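Local coordinates for protein mandelate racemase/muconate lactonizing enzyme/Enolase superfamily (Rhodobacter sphaeroides, PDB 2HZG) that is of unknown function but belongs to the enolase superfamily, pairing an N-terminal capping domain with a barrel domain that binds a sodium ion, at residues A[196-208]-A[221-234]. Numbering follows the deposited sequence.
Sequences LMVDVGQIFGEDV and AGVLWLEEPFDAGA. With NA (sodium ion), chain C.
Asp199 and Glu227 end adjacent parallel strands of the enolase-superfamily barrel and join there in a metal site. Asp199 OD2 and Glu227 OE2 each lie 2.3 Å from the sodium ion, their carboxylates stacked with planes 14° apart; Glu254 and waters add further ligands. Second-shell bonds probably help to orient both acids: Gly201 N meets Asp199 OD1 from above the carboxylate plane, closing an Asx turn, while Trp225 NE1 reaches the anti lone pair of Glu227 OE1, which also pairs with Lys165. Trp225 CG lies between its own backbone N and carbonyl carbon (chi1 78°), turning one indole face to Met197; Met197 CG sits over the six-membered ring, 3.5 Å from its centroid, a CH-pi contact. Beside Val198, Leu226 CD1 reaches Val200 CG1, just past the strand end, at 3.8 Å. Val198 N donates to Trp225 O and Val198 O accepts from Glu227 N; past the strands, Gln202 N binds Glu228 O at 2.7 Å. The extended Gln202 side chain carries NE2 to Glu228 OE1, 3.0 Å away, from above the carboxylate plane. Farther along, Asp231 N donates to Gly205 O (2.8 Å), and Asp207 O meets the Phe230 ring edge in plane. Arg289 and His260 of the second subunit bind Glu206 and Asp231, respectively; strand 163-167 flanks Met197 and Asp199, helix 176-190 covers Leu196 and Ala221, and helix 235-242 packs on Phe230.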
ATOM      1  N   LEU A 196      28.799   8.207   9.726  1.00 20.08           N
ATOM      2  CA  LEU A 196      27.615   8.432  10.528  1.00 18.56           C
ATOM      3  C   LEU A 196      26.425   8.676   9.613  1.00 18.12           C
ATOM      4  O   LEU A 196      26.497   9.495   8.690  1.00 18.03           O
ATOM      5  CB  LEU A 196      27.802   9.606  11.499  1.00 17.99           C
ATOM      6  CG  LEU A 196      26.626   9.989  12.402  1.00 17.50           C
ATOM      7  CD1 LEU A 196      26.199   8.855  13.340  1.00 15.95           C
ATOM      8  CD2 LEU A 196      26.959  11.239  13.204  1.00 18.99           C
ATOM      9  N   MET A 197      25.346   7.939   9.865  1.00 17.35           N
ATOM     10  CA  MET A 197      24.119   8.089   9.105  1.00 16.74           C
ATOM     11  C   MET A 197      22.992   8.407  10.080  1.00 15.75           C
ATOM     12  O   MET A 197      23.057   8.034  11.255  1.00 14.22           O
ATOM     13  CB  MET A 197      23.815   6.831   8.297  1.00 16.77           C
ATOM     14  CG  MET A 197      24.808   6.549   7.162  1.00 20.00           C
ATOM     15  SD  MET A 197      26.411   5.853   7.693  1.00 24.99           S
ATOM     16  CE  MET A 197      25.962   4.230   8.128  1.00 22.90           C
ATOM     17  N   VAL A 198      21.976   9.112   9.578  1.00 14.92           N
ATOM     18  CA  VAL A 198      20.826   9.501  10.375  1.00 15.20           C
ATOM     19  C   VAL A 198      19.532   9.134   9.659  1.00 15.29           C
ATOM     20  O   VAL A 198      19.362   9.421   8.473  1.00 15.95           O
ATOM     21  CB  VAL A 198      20.847  11.019  10.715  1.00 15.59           C
ATOM     22  CG1 VAL A 198      19.565  11.446  11.485  1.00 14.17           C
ATOM     23  CG2 VAL A 198      22.123  11.379  11.496  1.00 15.92           C
ATOM     24  N   ASP A 199      18.638   8.494  10.401  1.00 15.00           N
ATOM     25  CA  ASP A 199      17.353   8.043   9.882  1.00 15.50           C
ATOM     26  C   ASP A 199      16.257   8.676  10.719  1.00 14.99           C
ATOM     27  O   ASP A 199      16.183   8.460  11.920  1.00 15.97           O
ATOM     28  CB  ASP A 199      17.324   6.511   9.967  1.00 15.20           C
ATOM     29  CG  ASP A 199      15.945   5.901   9.690  1.00 16.00           C
ATOM     30  OD1 ASP A 199      15.003   6.582   9.237  1.00 14.39           O
ATOM     31  OD2 ASP A 199      15.820   4.674   9.950  1.00 15.64           O
ATOM     32  N   VAL A 200      15.416   9.479  10.083  1.00 15.09           N
ATOM     33  CA  VAL A 200      14.366  10.210  10.802  1.00 14.12           C
ATOM     34  C   VAL A 200      12.950   9.632  10.695  1.00 14.69           C
ATOM     35  O   VAL A 200      11.984  10.245  11.169  1.00 13.90           O
ATOM     36  CB  VAL A 200      14.388  11.735  10.488  1.00 14.38           C
ATOM     37  CG1 VAL A 200      15.750  12.320  10.905  1.00 12.46           C
ATOM     38  CG2 VAL A 200      14.108  12.016   9.017  1.00 12.32           C
ATOM     39  N   GLY A 201      12.836   8.449  10.100  1.00 14.34           N
ATOM     40  CA  GLY A 201      11.573   7.733  10.102  1.00 14.59           C
ATOM     41  C   GLY A 201      10.366   8.517   9.603  1.00 14.57           C
ATOM     42  O   GLY A 201       9.304   8.471  10.221  1.00 14.77           O
ATOM     43  N   GLN A 202      10.536   9.249   8.507  1.00 14.51           N
ATOM     44  CA  GLN A 202       9.429   9.988   7.867  1.00 14.87           C
ATOM     45  C   GLN A 202       8.863  11.122   8.734  1.00 15.65           C
ATOM     46  O   GLN A 202       7.783  11.640   8.452  1.00 15.74           O
ATOM     47  CB  GLN A 202       8.305   9.023   7.436  1.00 15.35           C
ATOM     48  CG  GLN A 202       8.757   7.870   6.517  1.00 13.96           C
ATOM     49  CD  GLN A 202       7.562   7.065   5.981  1.00 17.32           C
ATOM     50  OE1 GLN A 202       6.414   7.508   6.069  1.00 19.38           O
ATOM     51  NE2 GLN A 202       7.824   5.872   5.490  1.00 18.25           N
ATOM     52  N   ILE A 203       9.602  11.536   9.772  1.00 16.02           N
ATOM     53  CA  ILE A 203       9.048  12.418  10.801  1.00 16.64           C
ATOM     54  C   ILE A 203       8.688  13.825  10.302  1.00 16.61           C
ATOM     55  O   ILE A 203       7.799  14.444  10.844  1.00 16.68           O
ATOM     56  CB  ILE A 203       9.952  12.511  12.060  1.00 16.75           C
ATOM     57  CG1 ILE A 203       9.185  13.119  13.246  1.00 18.44           C
ATOM     58  CG2 ILE A 203      11.214  13.333  11.751  1.00 14.66           C
ATOM     59  CD1 ILE A 203       7.981  12.291  13.719  1.00 19.92           C
ATOM     60  N   PHE A 204       9.365  14.325   9.273  1.00 17.44           N
ATOM     61  CA  PHE A 204       9.041  15.662   8.773  1.00 17.68           C
ATOM     62  C   PHE A 204       7.807  15.664   7.887  1.00 18.17           C
ATOM     63  O   PHE A 204       7.326  16.735   7.521  1.00 19.36           O
ATOM     64  CB  PHE A 204      10.256  16.336   8.119  1.00 17.89           C
ATOM     65  CG  PHE A 204      11.446  16.405   9.035  1.00 15.55           C
ATOM     66  CD1 PHE A 204      11.394  17.179  10.194  1.00 17.07           C
ATOM     67  CD2 PHE A 204      12.603  15.669   8.754  1.00 13.45           C
ATOM     68  CE1 PHE A 204      12.494  17.216  11.074  1.00 15.71           C
ATOM     69  CE2 PHE A 204      13.696  15.695   9.620  1.00 14.76           C
ATOM     70  CZ  PHE A 204      13.642  16.472  10.777  1.00 13.24           C
ATOM     71  N   GLY A 205       7.289  14.471   7.577  1.00 18.24           N
ATOM     72  CA  GLY A 205       6.025  14.307   6.850  1.00 18.43           C
ATOM     73  C   GLY A 205       6.137  14.847   5.436  1.00 18.04           C
ATOM     74  O   GLY A 205       6.607  14.152   4.533  1.00 17.87           O
ATOM     75  N   GLU A 206       5.709  16.096   5.249  1.00 18.16           N
ATOM     76  CA  GLU A 206       5.897  16.809   3.976  1.00 18.78           C
ATOM     77  C   GLU A 206       6.537  18.187   4.189  1.00 18.67           C
ATOM     78  O   GLU A 206       6.570  19.017   3.278  1.00 18.30           O
ATOM     79  CB  GLU A 206       4.555  16.986   3.261  1.00 18.58           C
ATOM     80  CG  GLU A 206       3.930  15.677   2.811  1.00 20.25           C
ATOM     81  CD  GLU A 206       2.560  15.898   2.171  1.00 21.63           C
ATOM     82  OE1 GLU A 206       2.518  16.465   1.071  1.00 22.36           O
ATOM     83  OE2 GLU A 206       1.538  15.519   2.780  1.00 24.24           O
ATOM     84  N   ASP A 207       7.051  18.419   5.393  1.00 18.45           N
ATOM     85  CA  ASP A 207       7.546  19.745   5.776  1.00 18.13           C
ATOM     86  C   ASP A 207       9.011  19.886   5.336  1.00 18.30           C
ATOM     87  O   ASP A 207       9.951  19.559   6.102  1.00 17.56           O
ATOM     88  CB  ASP A 207       7.367  19.911   7.277  1.00 18.20           C
ATOM     89  CG  ASP A 207       7.560  21.344   7.758  1.00 18.69           C
ATOM     90  OD1 ASP A 207       8.183  22.173   7.069  1.00 19.50           O
ATOM     91  OD2 ASP A 207       7.102  21.618   8.876  1.00 21.13           O
ATOM     92  N   VAL A 208       9.196  20.307   4.082  1.00 17.96           N
ATOM     93  CA  VAL A 208      10.532  20.483   3.510  1.00 18.15           C
ATOM     94  C   VAL A 208      11.362  21.447   4.368  1.00 18.66           C
ATOM     95  O   VAL A 208      12.561  21.212   4.602  1.00 18.04           O
ATOM     96  CB  VAL A 208      10.498  20.958   2.041  1.00 18.34           C
ATOM     97  CG1 VAL A 208      11.918  21.206   1.512  1.00 17.63           C
ATOM     98  CG2 VAL A 208       9.783  19.916   1.164  1.00 18.12           C
ATOM     99  N   ALA A 221      28.166  17.641  11.585  1.00 20.14           N
ATOM    100  CA  ALA A 221      28.506  16.324  12.132  1.00 19.37           C
ATOM    101  C   ALA A 221      29.086  15.368  11.087  1.00 18.95           C
ATOM    102  O   ALA A 221      29.407  14.225  11.402  1.00 19.26           O
ATOM    103  CB  ALA A 221      27.288  15.702  12.810  1.00 19.66           C
ATOM    104  N   GLY A 222      29.194  15.833   9.846  1.00 18.36           N
ATOM    105  CA  GLY A 222      29.775  15.053   8.749  1.00 18.15           C
ATOM    106  C   GLY A 222      28.938  13.829   8.395  1.00 18.21           C
ATOM    107  O   GLY A 222      29.479  12.795   7.998  1.00 18.20           O
ATOM    108  N   VAL A 223      27.622  13.952   8.544  1.00 17.32           N
ATOM    109  CA  VAL A 223      26.690  12.851   8.258  1.00 16.58           C
ATOM    110  C   VAL A 223      26.656  12.485   6.761  1.00 16.92           C
ATOM    111  O   VAL A 223      26.562  13.355   5.875  1.00 16.55           O
ATOM    112  CB  VAL A 223      25.279  13.151   8.826  1.00 16.42           C
ATOM    113  CG1 VAL A 223      24.270  12.038   8.469  1.00 14.07           C
ATOM    114  CG2 VAL A 223      25.346  13.323  10.347  1.00 15.01           C
ATOM    115  N   LEU A 224      26.758  11.190   6.488  1.00 16.70           N
ATOM    116  CA  LEU A 224      26.768  10.680   5.116  1.00 17.29           C
ATOM    117  C   LEU A 224      25.398  10.799   4.419  1.00 16.64           C
ATOM    118  O   LEU A 224      25.313  11.253   3.277  1.00 15.91           O
ATOM    119  CB  LEU A 224      27.261   9.221   5.097  1.00 17.75           C
ATOM    120  CG  LEU A 224      27.265   8.456   3.762  1.00 20.65           C
ATOM    121  CD1 LEU A 224      28.272   9.063   2.784  1.00 23.19           C
ATOM    122  CD2 LEU A 224      27.533   6.950   3.981  1.00 23.82           C
ATOM    123  N   TRP A 225      24.336  10.356   5.097  1.00 16.26           N
ATOM    124  CA  TRP A 225      23.022  10.431   4.512  1.00 15.68           C
ATOM    125  C   TRP A 225      21.962  10.691   5.559  1.00 15.21           C
ATOM    126  O   TRP A 225      22.145  10.416   6.760  1.00 15.52           O
ATOM    127  CB  TRP A 225      22.681   9.184   3.652  1.00 15.45           C
ATOM    128  CG  TRP A 225      22.277   7.905   4.415  1.00 16.23           C
ATOM    129  CD1 TRP A 225      21.249   7.753   5.324  1.00 16.36           C
ATOM    130  CD2 TRP A 225      22.874   6.602   4.276  1.00 15.25           C
ATOM    131  NE1 TRP A 225      21.194   6.433   5.765  1.00 15.81           N
ATOM    132  CE2 TRP A 225      22.176   5.718   5.130  1.00 13.77           C
ATOM    133  CE3 TRP A 225      23.934   6.102   3.505  1.00 14.72           C
ATOM    134  CZ2 TRP A 225      22.517   4.362   5.243  1.00 13.55           C
ATOM    135  CZ3 TRP A 225      24.263   4.768   3.613  1.00 16.06           C
ATOM    136  CH2 TRP A 225      23.549   3.909   4.474  1.00 13.80           C
ATOM    137  N   LEU A 226      20.861  11.245   5.074  1.00 14.61           N
ATOM    138  CA  LEU A 226      19.671  11.500   5.852  1.00 14.35           C
ATOM    139  C   LEU A 226      18.604  10.621   5.250  1.00 14.15           C
ATOM    140  O   LEU A 226      18.243  10.779   4.091  1.00 14.67           O
ATOM    141  CB  LEU A 226      19.278  12.980   5.751  1.00 13.73           C
ATOM    142  CG  LEU A 226      17.924  13.341   6.372  1.00 14.60           C
ATOM    143  CD1 LEU A 226      17.941  13.090   7.894  1.00 13.83           C
ATOM    144  CD2 LEU A 226      17.552  14.798   6.005  1.00 15.14           C
ATOM    145  N   GLU A 227      18.103   9.691   6.055  1.00 14.93           N
ATOM    146  CA  GLU A 227      17.232   8.617   5.587  1.00 13.89           C
ATOM    147  C   GLU A 227      15.767   8.898   5.928  1.00 13.71           C
ATOM    148  O   GLU A 227      15.451   9.370   7.023  1.00 13.44           O
ATOM    149  CB  GLU A 227      17.721   7.302   6.203  1.00 14.48           C
ATOM    150  CG  GLU A 227      16.868   6.081   5.951  1.00 14.04           C
ATOM    151  CD  GLU A 227      17.535   4.810   6.444  1.00 16.04           C
ATOM    152  OE1 GLU A 227      18.783   4.756   6.530  1.00 15.13           O
ATOM    153  OE2 GLU A 227      16.800   3.838   6.708  1.00 19.31           O
ATOM    154  N   GLU A 228      14.887   8.643   4.961  1.00 13.93           N
ATOM    155  CA  GLU A 228      13.437   8.797   5.143  1.00 15.35           C
ATOM    156  C   GLU A 228      13.023  10.142   5.751  1.00 14.62           C
ATOM    157  O   GLU A 228      12.329  10.158   6.773  1.00 14.40           O
ATOM    158  CB  GLU A 228      12.877   7.654   6.016  1.00 15.65           C
ATOM    159  CG  GLU A 228      12.846   6.293   5.316  1.00 19.93           C
ATOM    160  CD  GLU A 228      11.558   5.529   5.612  1.00 24.33           C
ATOM    161  OE1 GLU A 228      10.709   5.400   4.667  1.00 22.97           O
ATOM    162  OE2 GLU A 228      11.381   5.104   6.797  1.00 22.23           O
ATOM    163  N   PRO A 229      13.449  11.276   5.144  1.00 14.77           N
ATOM    164  CA  PRO A 229      13.017  12.549   5.779  1.00 15.16           C
ATOM    165  C   PRO A 229      11.487  12.750   5.776  1.00 14.90           C
ATOM    166  O   PRO A 229      10.962  13.433   6.641  1.00 14.56           O
ATOM    167  CB  PRO A 229      13.696  13.639   4.917  1.00 14.85           C
ATOM    168  CG  PRO A 229      13.977  12.936   3.577  1.00 14.76           C
ATOM    169  CD  PRO A 229      14.267  11.494   3.929  1.00 14.26           C
ATOM    170  N   PHE A 230      10.799  12.153   4.805  1.00 15.31           N
ATOM    171  CA  PHE A 230       9.388  12.452   4.536  1.00 15.81           C
ATOM    172  C   PHE A 230       8.526  11.203   4.370  1.00 17.09           C
ATOM    173  O   PHE A 230       9.068  10.085   4.310  1.00 16.31           O
ATOM    174  CB  PHE A 230       9.284  13.283   3.250  1.00 15.05           C
ATOM    175  CG  PHE A 230      10.104  14.550   3.269  1.00 14.93           C
ATOM    176  CD1 PHE A 230       9.785  15.598   4.153  1.00 13.92           C
ATOM    177  CD2 PHE A 230      11.184  14.699   2.400  1.00 12.26           C
ATOM    178  CE1 PHE A 230      10.546  16.778   4.167  1.00 14.22           C
ATOM    179  CE2 PHE A 230      11.953  15.869   2.406  1.00 13.86           C
ATOM    180  CZ  PHE A 230      11.638  16.912   3.286  1.00 12.81           C
ATOM    181  N   ASP A 231       7.195  11.396   4.275  1.00 17.97           N
ATOM    182  CA  ASP A 231       6.275  10.337   3.811  1.00 19.58           C
ATOM    183  C   ASP A 231       6.947   9.604   2.657  1.00 19.21           C
ATOM    184  O   ASP A 231       7.539  10.251   1.798  1.00 19.47           O
ATOM    185  CB  ASP A 231       4.968  10.905   3.206  1.00 20.41           C
ATOM    186  CG  ASP A 231       4.056  11.584   4.210  1.00 23.58           C
ATOM    187  OD1 ASP A 231       4.300  11.541   5.434  1.00 26.48           O
ATOM    188  OD2 ASP A 231       3.044  12.157   3.732  1.00 28.08           O
ATOM    189  N   ALA A 232       6.796   8.281   2.602  1.00 19.56           N
ATOM    190  CA  ALA A 232       7.418   7.464   1.545  1.00 19.96           C
ATOM    191  C   ALA A 232       7.053   7.910   0.122  1.00 20.24           C
ATOM    192  O   ALA A 232       7.900   7.896  -0.789  1.00 21.00           O
ATOM    193  CB  ALA A 232       7.077   5.992   1.745  1.00 20.06           C
ATOM    194  N   GLY A 233       5.799   8.306  -0.071  1.00 19.51           N
ATOM    195  CA  GLY A 233       5.340   8.766  -1.388  1.00 18.42           C
ATOM    196  C   GLY A 233       5.635  10.217  -1.735  1.00 17.89           C
ATOM    197  O   GLY A 233       5.412  10.633  -2.877  1.00 16.74           O
ATOM    198  N   ALA A 234       6.141  10.988  -0.765  1.00 17.21           N
ATOM    199  CA  ALA A 234       6.417  12.429  -0.983  1.00 16.65           C
ATOM    200  C   ALA A 234       7.717  12.669  -1.755  1.00 15.85           C
ATOM    201  O   ALA A 234       8.689  13.175  -1.203  1.00 15.44           O
ATOM    202  CB  ALA A 234       6.421  13.194   0.340  1.00 15.95           C
TER
HETATM  203 NA    NA C1101      15.243   3.116   8.303  1.00 22.84          NA
HETATM  204  O   HOH W   1      30.043  10.233   8.180  1.00 27.56           O
HETATM  205  O   HOH W   2      13.174   5.063   8.449  1.00 18.20           O
HETATM  206  O   HOH W   3       4.361   6.776   4.458  1.00 23.87           O
HETATM  207  O   HOH W   4       4.424   8.902   7.481  1.00 37.57           O
HETATM  208  O   HOH W   5      13.566   1.839   9.575  1.00 18.95           O
HETATM  209  O   HOH W   6      16.784   1.348   9.351  1.00 19.08           O